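Local coordinates for uncharacterized protein YJL217W (PDB 3O12), which functions in the galactose metabolic pathway through GAL83 and may control the level of the enolase ENO1, at residues T63-T68 against S134-A139; L112-E117 against L159-S164. All coordinates share one frame; numbering follows the deposited sequence.

Contact 1 and contact 2 involve two strands of one antiparallel sheet. Strand 110-119 pairs with 122-131, which pairs with 134-140, so residues 112-117 and 134-139 are separated by a single strand. In contact 2 the 112-117 segment turns Leu-112 and Ala-114 inward against strand 158-164 of the second sheet; in contact 1 the 134-139 segment meets the 63-68 loop at the start of its strand. The centres lie 15 Å apart, yet the contacts touch where Glu-117 OE1 comes within 3.4 Å of Trp-136 NE1. The same carboxylate binds a 1,2-ethanediol, probably from crystallisation, held between Glu-117, Asp-58 and, by a weak bond of uncertain geometry, Lys-113.

Contact 1: T63-T68 against S134-A139; sequences TFYGFT and SDWSTA
Thr-63 is joined to Ser-134 by a hydrogen bond from side chain to backbone. Its OG1 donates to Ser-134 O at 2.7 Å, lying in the carbonyl plane on a lone pair, with a C=O...OG1 angle of 126°. OG1 stands anti to the threonine's own carbonyl carbon (chi1 -50°), which puts the hydroxyl next to the start of the strand. Thr-63 OG1 also has a weak hydrogen bond to Arg-61 O.

Van der Waals contact is sparse, in keeping with only 147 Å² buried. Thr-63 CG2 rests 3.6 Å from Ser-134 O. Further along, Tyr-65 OH reaches the six-membered end of the Trp-136 indole, 3.9 Å from CZ3. It arrives at the ring edge, near the ring plane, and the two side chains cross at about a right angle. The indole's polar end is used elsewhere: NE1 bonds to Ser-126 OG and weakly to Glu-117 OE1.

Within the loop the aromatic side chains pack on one another. Phe-64 CD2 sits 3.6 Å above the centre of one face of the Tyr-65 ring, while Tyr-65 CB lies over one face of the Phe-67 ring, offset toward its rim. The backbone bond from Tyr-65 N to Thr-63 O, together with the positive phi of Phe-64 (72°), defines a classic gamma turn centred on Phe-64.

The loop connects strands 59-61 and 68-78. Ser-134 bonds to Arg-61 through its backbone and its OG, tying strand 134-140, otherwise paired with 122-131, to the loop's base.

Contact 2: L112-E117 against L159-S164; sequences LKAGIE and LRIQVS. With EDO (1,2-ethanediol), chain G.
Leu-112 and Ile-161 meet tip to tip, with Leu-112 CD2 3.6 Å from Ile-161 CD1 and the other leucine methyl, CD1, almost as close. That isoleucine methyl also reaches Ala-114 CB at 3.7 Å, so a single methyl touches both residues that strand 112-114 directs across the interface. Beside it, Leu-112 and Leu-159 cross at a slant, Leu-112 CD1 approaching Leu-159 CD2 at 3.8 Å. Ile-161 extends CG1 anti to its carbonyl carbon, and chi2 of 174° carries CD1 on toward the facing strand.

No hydrogen bond links the segments. The axes of strands 112-114 and 159-164 approach to 9.6 Å and run 12° from parallel, a spacing too wide for strand pairing and expected of facing sheets in a beta sandwich: 110-119 belongs to one antiparallel sheet and 158-164 to the other. All four residues that touch are buried. Leu-129 flanks Leu-112 from the neighbouring strand, and Val-173 flanks Ile-161.

The chain bends at Gly-115, in a backbone conformation where a CB would collide with the carbonyl O of Ala-114. Lys-113 points away from the interface and, with Glu-117 and Asp-58 OD1, meets a 1,2-ethanediol, probably from the crystallisation liquor. The diol's O1 donates to Glu-117 OE2 at 2.6 Å; the lysine's own bond to O1 is weak and its position less certain. Lys-113 NZ has firmer partners in Phe-59 O and Gln-99 OE1, while Glu-117 OE1 has a weak hydrogen bond with Ser-126 OG.

Contact 1: T63-T68 against S134-A139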
loop_
_atom_site.group_PDB
_atom_site.type_symbol
_atom_site.label_atom_id
_atom_site.label_comp_id
_atom_site.label_asym_id
_atom_site.label_seq_id
_atom_site.Cartn_x
_atom_site.Cartn_y
_atom_site.Cartn_z
ATOM N N THR A 63 -9.001 15.730 3.716
ATOM C CA THR A 63 -8.096 16.850 3.467
ATOM C C THR A 63 -8.231 17.472 2.084
ATOM O O THR A 63 -8.068 16.787 1.071
ATOM C CB THR A 63 -6.652 16.395 3.661
ATOM O OG1 THR A 63 -6.560 15.714 4.919
ATOM C CG2 THR A 63 -5.699 17.577 3.644
ATOM N N PHE A 64 -8.514 18.778 2.071
ATOM C CA PHE A 64 -8.531 19.619 0.865
ATOM C C PHE A 64 -9.717 19.348 -0.064
ATOM O O PHE A 64 -10.505 20.254 -0.354
ATOM C CB PHE A 64 -7.198 19.521 0.115
ATOM C CG PHE A 64 -7.076 20.466 -1.037
ATOM C CD1 PHE A 64 -6.959 21.829 -0.821
ATOM C CD2 PHE A 64 -7.048 19.987 -2.338
ATOM C CE1 PHE A 64 -6.830 22.708 -1.890
ATOM C CE2 PHE A 64 -6.922 20.857 -3.408
ATOM C CZ PHE A 64 -6.812 22.214 -3.183
ATOM N N TYR A 65 -9.856 18.097 -0.502
ATOM C CA TYR A 65 -10.886 17.746 -1.479
ATOM C C TYR A 65 -12.286 17.637 -0.879
ATOM O O TYR A 65 -13.284 17.724 -1.600
ATOM C CB TYR A 65 -10.493 16.459 -2.214
ATOM C CG TYR A 65 -9.181 16.597 -2.954
ATOM C CD1 TYR A 65 -9.123 17.219 -4.196
ATOM C CD2 TYR A 65 -7.999 16.122 -2.402
ATOM C CE1 TYR A 65 -7.922 17.364 -4.866
ATOM C CE2 TYR A 65 -6.793 16.255 -3.072
ATOM C CZ TYR A 65 -6.763 16.870 -4.299
ATOM O OH TYR A 65 -5.571 17.015 -4.972
ATOM N N GLY A 66 -12.367 17.433 0.432
ATOM C CA GLY A 66 -13.651 17.462 1.107
ATOM C C GLY A 66 -14.515 16.236 0.869
ATOM O O GLY A 66 -15.739 16.294 0.992
ATOM N N PHE A 67 -13.890 15.129 0.497
ATOM C CA PHE A 67 -14.610 13.869 0.434
ATOM C C PHE A 67 -13.819 12.786 1.138
ATOM O O PHE A 67 -12.634 12.952 1.442
ATOM C CB PHE A 67 -14.941 13.467 -1.008
ATOM C CG PHE A 67 -13.746 13.394 -1.926
ATOM C CD1 PHE A 67 -12.750 12.455 -1.727
ATOM C CD2 PHE A 67 -13.638 14.256 -3.012
ATOM C CE1 PHE A 67 -11.658 12.385 -2.580
ATOM C CE2 PHE A 67 -12.559 14.182 -3.869
ATOM C CZ PHE A 67 -11.564 13.255 -3.650
ATOM N N THR A 68 -14.499 11.682 1.421
ATOM C CA THR A 68 -13.849 10.524 1.996
ATOM C C THR A 68 -14.127 9.339 1.098
ATOM O O THR A 68 -15.238 9.188 0.579
ATOM C CB THR A 68 -14.351 10.271 3.431
ATOM O OG1 THR A 68 -13.983 11.387 4.260
ATOM C CG2 THR A 68 -13.744 9.005 3.998
ATOM N N SER A 134 -6.113 12.764 5.969
ATOM C CA SER A 134 -4.988 12.330 5.119
ATOM C C SER A 134 -3.862 13.367 4.933
ATOM O O SER A 134 -4.123 14.554 4.708
ATOM C CB SER A 134 -5.501 11.909 3.738
ATOM O OG SER A 134 -6.405 10.812 3.819
ATOM N N ASP A 135 -2.620 12.880 5.007
ATOM C CA ASP A 135 -1.397 13.666 4.782
ATOM C C ASP A 135 -0.580 12.981 3.693
ATOM O O ASP A 135 0.011 11.909 3.899
ATOM C CB ASP A 135 -0.594 13.769 6.090
ATOM C CG ASP A 135 0.757 14.461 5.920
ATOM O OD1 ASP A 135 1.223 14.709 4.772
ATOM O OD2 ASP A 135 1.377 14.757 6.971
ATOM N N TRP A 136 -0.564 13.605 2.526
ATOM C CA TRP A 136 -0.043 13.031 1.297
ATOM C C TRP A 136 1.291 13.659 0.930
ATOM O O TRP A 136 1.417 14.879 0.884
ATOM C CB TRP A 136 -1.081 13.321 0.209
ATOM C CG TRP A 136 -0.790 12.883 -1.193
ATOM C CD1 TRP A 136 -0.017 11.828 -1.604
ATOM C CD2 TRP A 136 -1.348 13.459 -2.375
ATOM N NE1 TRP A 136 -0.043 11.734 -2.979
ATOM C CE2 TRP A 136 -0.849 12.727 -3.475
ATOM C CE3 TRP A 136 -2.224 14.526 -2.611
ATOM C CZ2 TRP A 136 -1.192 13.036 -4.789
ATOM C CZ3 TRP A 136 -2.559 14.834 -3.916
ATOM C CH2 TRP A 136 -2.046 14.087 -4.988
ATOM N N SER A 137 2.292 12.827 0.671
ATOM C CA SER A 137 3.579 13.290 0.176
ATOM C C SER A 137 3.919 12.542 -1.096
ATOM O O SER A 137 3.597 11.359 -1.227
ATOM C CB SER A 137 4.677 13.073 1.215
ATOM O OG SER A 137 5.881 13.701 0.802
ATOM N N THR A 138 4.569 13.217 -2.031
ATOM C CA THR A 138 4.849 12.604 -3.310
ATOM C C THR A 138 6.076 13.196 -3.942
ATOM O O THR A 138 6.440 14.343 -3.669
ATOM C CB THR A 138 3.635 12.755 -4.248
ATOM O OG1 THR A 138 3.808 11.911 -5.397
ATOM C CG2 THR A 138 3.458 14.220 -4.673
ATOM N N ALA A 139 6.706 12.394 -4.789
ATOM C CA ALA A 139 7.855 12.832 -5.556
ATOM C C ALA A 139 8.010 11.927 -6.769
ATOM O O ALA A 139 7.575 10.784 -6.759
ATOM C CB ALA A 139 9.104 12.782 -4.694
#

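Contact 2: L112-E117 against L159-S164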
loop_
_atom_site.group_PDB
_atom_site.type_symbol
_atom_site.label_atom_id
_atom_site.label_comp_id
_atom_site.label_asym_id
_atom_site.label_seq_id
_atom_site.Cartn_x
_atom_site.Cartn_y
_atom_site.Cartn_z
ATOM N N LEU A 112 -2.304 3.925 6.489
ATOM C CA LEU A 112 -1.270 4.475 5.632
ATOM C C LEU A 112 -1.273 3.689 4.347
ATOM O O LEU A 112 -1.445 2.472 4.365
ATOM C CB LEU A 112 0.101 4.353 6.300
ATOM C CG LEU A 112 1.243 4.765 5.361
ATOM C CD1 LEU A 112 2.179 5.806 5.983
ATOM C CD2 LEU A 112 1.997 3.536 4.852
ATOM N N LYS A 113 -1.093 4.365 3.224
ATOM C CA LYS A 113 -0.858 3.683 1.956
ATOM C C LYS A 113 0.417 4.252 1.347
ATOM O O LYS A 113 0.758 5.414 1.556
ATOM C CB LYS A 113 -2.042 3.830 0.993
ATOM C CG LYS A 113 -2.317 5.241 0.505
ATOM C CD LYS A 113 -3.520 5.301 -0.458
ATOM C CE LYS A 113 -3.749 6.738 -0.902
ATOM N NZ LYS A 113 -4.775 6.913 -1.980
ATOM N N ALA A 114 1.151 3.437 0.602
ATOM C CA ALA A 114 2.379 3.899 -0.036
ATOM C C ALA A 114 2.653 3.071 -1.269
ATOM O O ALA A 114 2.320 1.892 -1.313
ATOM C CB ALA A 114 3.553 3.789 0.932
ATOM N N GLY A 115 3.249 3.682 -2.277
ATOM C CA GLY A 115 3.596 2.959 -3.489
ATOM C C GLY A 115 3.703 3.901 -4.658
ATOM O O GLY A 115 4.072 5.061 -4.482
ATOM N N ILE A 116 3.393 3.401 -5.846
ATOM C CA ILE A 116 3.444 4.213 -7.053
ATOM C C ILE A 116 2.056 4.740 -7.372
ATOM O O ILE A 116 1.050 4.055 -7.173
ATOM C CB ILE A 116 4.001 3.411 -8.232
ATOM C CG1 ILE A 116 5.500 3.185 -8.044
ATOM C CG2 ILE A 116 3.729 4.126 -9.558
ATOM C CD1 ILE A 116 6.325 4.461 -8.094
ATOM N N GLU A 117 2.007 5.979 -7.841
ATOM C CA GLU A 117 0.754 6.601 -8.220
ATOM C C GLU A 117 1.039 7.471 -9.422
ATOM O O GLU A 117 2.108 8.074 -9.511
ATOM C CB GLU A 117 0.231 7.474 -7.085
ATOM C CG GLU A 117 -1.057 8.202 -7.408
ATOM C CD GLU A 117 -1.427 9.210 -6.346
ATOM O OE1 GLU A 117 -0.506 9.720 -5.672
ATOM O OE2 GLU A 117 -2.634 9.495 -6.191
ATOM N N LEU A 159 5.947 4.562 12.384
ATOM C CA LEU A 159 5.939 3.860 11.115
ATOM C C LEU A 159 7.107 4.308 10.241
ATOM O O LEU A 159 7.391 5.500 10.125
ATOM C CB LEU A 159 4.601 4.082 10.400
ATOM C CG LEU A 159 4.343 3.311 9.102
ATOM C CD1 LEU A 159 2.841 3.063 8.904
ATOM C CD2 LEU A 159 4.939 4.054 7.925
ATOM N N ARG A 160 7.802 3.349 9.636
ATOM C CA ARG A 160 8.885 3.636 8.694
ATOM C C ARG A 160 8.602 2.924 7.384
ATOM O O ARG A 160 8.317 1.722 7.380
ATOM C CB ARG A 160 10.220 3.136 9.238
ATOM C CG ARG A 160 10.792 3.947 10.357
ATOM C CD ARG A 160 12.121 3.374 10.831
ATOM N NE ARG A 160 11.953 2.541 12.019
ATOM C CZ ARG A 160 12.300 1.261 12.103
ATOM N NH1 ARG A 160 12.846 0.642 11.063
ATOM N NH2 ARG A 160 12.103 0.599 13.236
ATOM N N ILE A 161 8.670 3.640 6.275
ATOM C CA ILE A 161 8.508 3.061 4.944
ATOM C C ILE A 161 9.812 3.158 4.189
ATOM O O ILE A 161 10.423 4.232 4.146
ATOM C CB ILE A 161 7.512 3.873 4.102
ATOM C CG1 ILE A 161 6.185 4.035 4.823
ATOM C CG2 ILE A 161 7.315 3.220 2.734
ATOM C CD1 ILE A 161 5.230 4.939 4.081
ATOM N N GLN A 162 10.233 2.054 3.577
ATOM C CA GLN A 162 11.392 2.032 2.698
ATOM C C GLN A 162 10.985 1.451 1.350
ATOM O O GLN A 162 10.025 0.666 1.253
ATOM C CB GLN A 162 12.505 1.177 3.300
ATOM C CG GLN A 162 13.045 1.694 4.621
ATOM C CD GLN A 162 13.907 0.668 5.323
ATOM O OE1 GLN A 162 15.098 0.521 5.029
ATOM N NE2 GLN A 162 13.311 -0.053 6.256
ATOM N N VAL A 163 11.713 1.829 0.303
ATOM C CA VAL A 163 11.443 1.337 -1.039
ATOM C C VAL A 163 12.731 0.759 -1.610
ATOM O O VAL A 163 13.824 1.140 -1.187
ATOM C CB VAL A 163 10.900 2.476 -1.942
ATOM C CG1 VAL A 163 11.961 3.564 -2.142
ATOM C CG2 VAL A 163 10.441 1.949 -3.282
ATOM N N SER A 164 12.613 -0.165 -2.555
ATOM C CA SER A 164 13.808 -0.700 -3.202
ATOM C C SER A 164 13.560 -1.063 -4.657
ATOM O O SER A 164 12.488 -1.547 -5.009
ATOM C CB SER A 164 14.312 -1.926 -2.440
ATOM O OG SER A 164 15.497 -2.436 -3.042
HETATM C C1 EDO G . -3.227 9.901 -3.077
HETATM O O1 EDO G . -2.601 8.774 -3.701
HETATM C C2 EDO G . -4.686 9.572 -2.797
HETATM O O2 EDO G . -5.313 8.987 -3.948
#